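Local coordinates for APC3568 protein (PDB 1RFZ) that is of unknown function but may be a phosphatidylglycerophosphatase, removing phosphate from phosphatidylglycerophosphate, at residues N55-K60 against L105-V110. Sequence-based numbering, arbitrary orientation.
Sequences NRVISK and LSIVNV. With SO4 (sulfate ion), chain E.
V57 and K60 meet I107 and V110. V57 lies on helix 47-58 and I107 on helix 99-109, while K60 is the N-cap of helix 61-76. The contact is small and apolar, and no hydrogen bond crosses it. In the buried part, V57 CG1 touches I107 CG2 at 4.3 Å, methyl branch to methyl branch. Toward the sulfate, K60 CG lies 4.3 Å from V110 CG1, so the lysine contributes the aliphatic base of its chain.

The polar part concerns the sulfate ion, probably from the crystallisation liquor. R56 NE donates to SO4 O2 at 3.0 Å, in a bent bond of 134°. This oxygen stands oblique to the guanidinium. The R56 side chain is poorly ordered, so this geometry is approximate. R159 of helix 145-163 binds the same ion. The K60 chain, bent at chi2 (87°), brings CE to 3.3 Å from SO4 O3, with NZ beside it at 3.5 Å. NZ makes no hydrogen bond there, and its charge may favour the anion only through space.

V63 of helix 61-76 packs on both V57 and V110, and helix 145-163 brings I152 to V57 and I148 to I107. Helices 47-58 and 99-109 touch directly over a small area, with these neighbours filling in around them, as in the hydrophobic core of an all-helical PgpA-family domain.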
loop_
_atom_site.group_PDB
_atom_site.type_symbol
_atom_site.label_atom_id
_atom_site.label_comp_id
_atom_site.label_asym_id
_atom_site.label_seq_id
_atom_site.Cartn_x
_atom_site.Cartn_y
_atom_site.Cartn_z
ATOM N N ASN A 55 -13.185 -17.914 6.576
ATOM C CA ASN A 55 -13.753 -18.388 5.324
ATOM C C ASN A 55 -14.072 -17.203 4.441
ATOM O O ASN A 55 -13.913 -17.247 3.213
ATOM C CB ASN A 55 -15.031 -19.186 5.577
ATOM C CG ASN A 55 -14.761 -20.554 6.180
ATOM O OD1 ASN A 55 -13.895 -21.295 5.712
ATOM N ND2 ASN A 55 -15.517 -20.903 7.214
ATOM N N ARG A 56 -14.516 -16.128 5.076
ATOM C CA ARG A 56 -14.880 -14.925 4.350
ATOM C C ARG A 56 -13.721 -14.352 3.548
ATOM O O ARG A 56 -13.877 -14.021 2.374
ATOM C CB ARG A 56 -15.414 -13.878 5.314
ATOM C CG ARG A 56 -16.556 -13.121 4.722
ATOM C CD ARG A 56 -17.662 -14.075 4.364
ATOM N NE ARG A 56 -18.622 -13.448 3.471
ATOM C CZ ARG A 56 -19.713 -14.049 3.017
ATOM N NH1 ARG A 56 -19.979 -15.298 3.383
ATOM N NH2 ARG A 56 -20.533 -13.401 2.197
ATOM N N VAL A 57 -12.563 -14.229 4.189
ATOM C CA VAL A 57 -11.375 -13.713 3.525
ATOM C C VAL A 57 -10.937 -14.627 2.366
ATOM O O VAL A 57 -10.576 -14.160 1.275
ATOM C CB VAL A 57 -10.215 -13.580 4.537
ATOM C CG1 VAL A 57 -8.877 -13.417 3.816
ATOM C CG2 VAL A 57 -10.463 -12.399 5.429
ATOM N N ILE A 58 -10.978 -15.931 2.614
ATOM C CA ILE A 58 -10.563 -16.906 1.626
ATOM C C ILE A 58 -11.471 -16.931 0.397
ATOM O O ILE A 58 -11.023 -17.257 -0.711
ATOM C CB ILE A 58 -10.434 -18.292 2.295
ATOM C CG1 ILE A 58 -9.145 -18.308 3.135
ATOM C CG2 ILE A 58 -10.390 -19.399 1.258
ATOM C CD1 ILE A 58 -9.040 -19.429 4.158
ATOM N N SER A 59 -12.731 -16.551 0.572
ATOM C CA SER A 59 -13.679 -16.507 -0.552
ATOM C C SER A 59 -13.366 -15.409 -1.585
ATOM O O SER A 59 -14.017 -15.326 -2.625
ATOM C CB SER A 59 -15.083 -16.264 -0.021
ATOM O OG SER A 59 -15.141 -15.008 0.630
ATOM N N LYS A 60 -12.385 -14.565 -1.271
ATOM C CA LYS A 60 -11.963 -13.451 -2.119
ATOM C C LYS A 60 -10.889 -13.800 -3.157
ATOM O O LYS A 60 -9.847 -14.338 -2.810
ATOM C CB LYS A 60 -11.415 -12.314 -1.243
ATOM C CG LYS A 60 -12.416 -11.269 -0.796
ATOM C CD LYS A 60 -13.121 -11.656 0.470
ATOM C CE LYS A 60 -14.004 -10.514 0.937
ATOM N NZ LYS A 60 -14.986 -10.095 -0.106
ATOM N N LEU A 105 0.475 -8.335 2.501
ATOM C CA LEU A 105 -0.181 -7.050 2.686
ATOM C C LEU A 105 -1.432 -6.956 1.822
ATOM O O LEU A 105 -2.475 -6.461 2.275
ATOM C CB LEU A 105 0.770 -5.908 2.339
ATOM C CG LEU A 105 0.302 -4.553 2.875
ATOM C CD1 LEU A 105 0.476 -4.537 4.394
ATOM C CD2 LEU A 105 1.092 -3.419 2.229
ATOM N N SER A 106 -1.329 -7.446 0.587
ATOM C CA SER A 106 -2.453 -7.412 -0.332
ATOM C C SER A 106 -3.612 -8.197 0.241
ATOM O O SER A 106 -4.768 -7.950 -0.102
ATOM C CB SER A 106 -2.069 -7.963 -1.711
ATOM O OG SER A 106 -1.680 -9.312 -1.639
ATOM N N ILE A 107 -3.311 -9.150 1.113
ATOM C CA ILE A 107 -4.379 -9.915 1.732
ATOM C C ILE A 107 -4.945 -9.034 2.838
ATOM O O ILE A 107 -6.150 -8.802 2.906
ATOM C CB ILE A 107 -3.861 -11.250 2.330
ATOM C CG1 ILE A 107 -3.501 -12.213 1.196
ATOM C CG2 ILE A 107 -4.917 -11.868 3.263
ATOM C CD1 ILE A 107 -2.995 -13.528 1.692
ATOM N N VAL A 108 -4.056 -8.521 3.685
ATOM C CA VAL A 108 -4.452 -7.656 4.789
ATOM C C VAL A 108 -5.262 -6.447 4.326
ATOM O O VAL A 108 -6.220 -6.078 4.979
ATOM C CB VAL A 108 -3.221 -7.141 5.586
ATOM C CG1 VAL A 108 -3.677 -6.602 6.923
ATOM C CG2 VAL A 108 -2.222 -8.255 5.801
ATOM N N ASN A 109 -4.871 -5.830 3.212
ATOM C CA ASN A 109 -5.592 -4.657 2.698
ATOM C C ASN A 109 -7.029 -4.986 2.347
ATOM O O ASN A 109 -7.911 -4.136 2.447
ATOM C CB ASN A 109 -4.922 -4.075 1.448
ATOM C CG ASN A 109 -4.113 -2.828 1.747
ATOM O OD1 ASN A 109 -4.403 -2.099 2.703
ATOM N ND2 ASN A 109 -3.099 -2.566 0.923
ATOM N N VAL A 110 -7.253 -6.220 1.916
ATOM C CA VAL A 110 -8.582 -6.682 1.550
ATOM C C VAL A 110 -9.605 -6.213 2.578
ATOM O O VAL A 110 -10.752 -5.958 2.241
ATOM C CB VAL A 110 -8.594 -8.228 1.419
ATOM C CG1 VAL A 110 -9.970 -8.786 1.731
ATOM C CG2 VAL A 110 -8.174 -8.621 0.018
HETATM S S SO4 E . -17.973 -9.686 3.204
HETATM O O1 SO4 E . -17.884 -8.320 3.780
HETATM O O2 SO4 E . -18.759 -10.541 4.124
HETATM O O3 SO4 E . -16.623 -10.260 2.988
HETATM O O4 SO4 E . -18.653 -9.647 1.887
#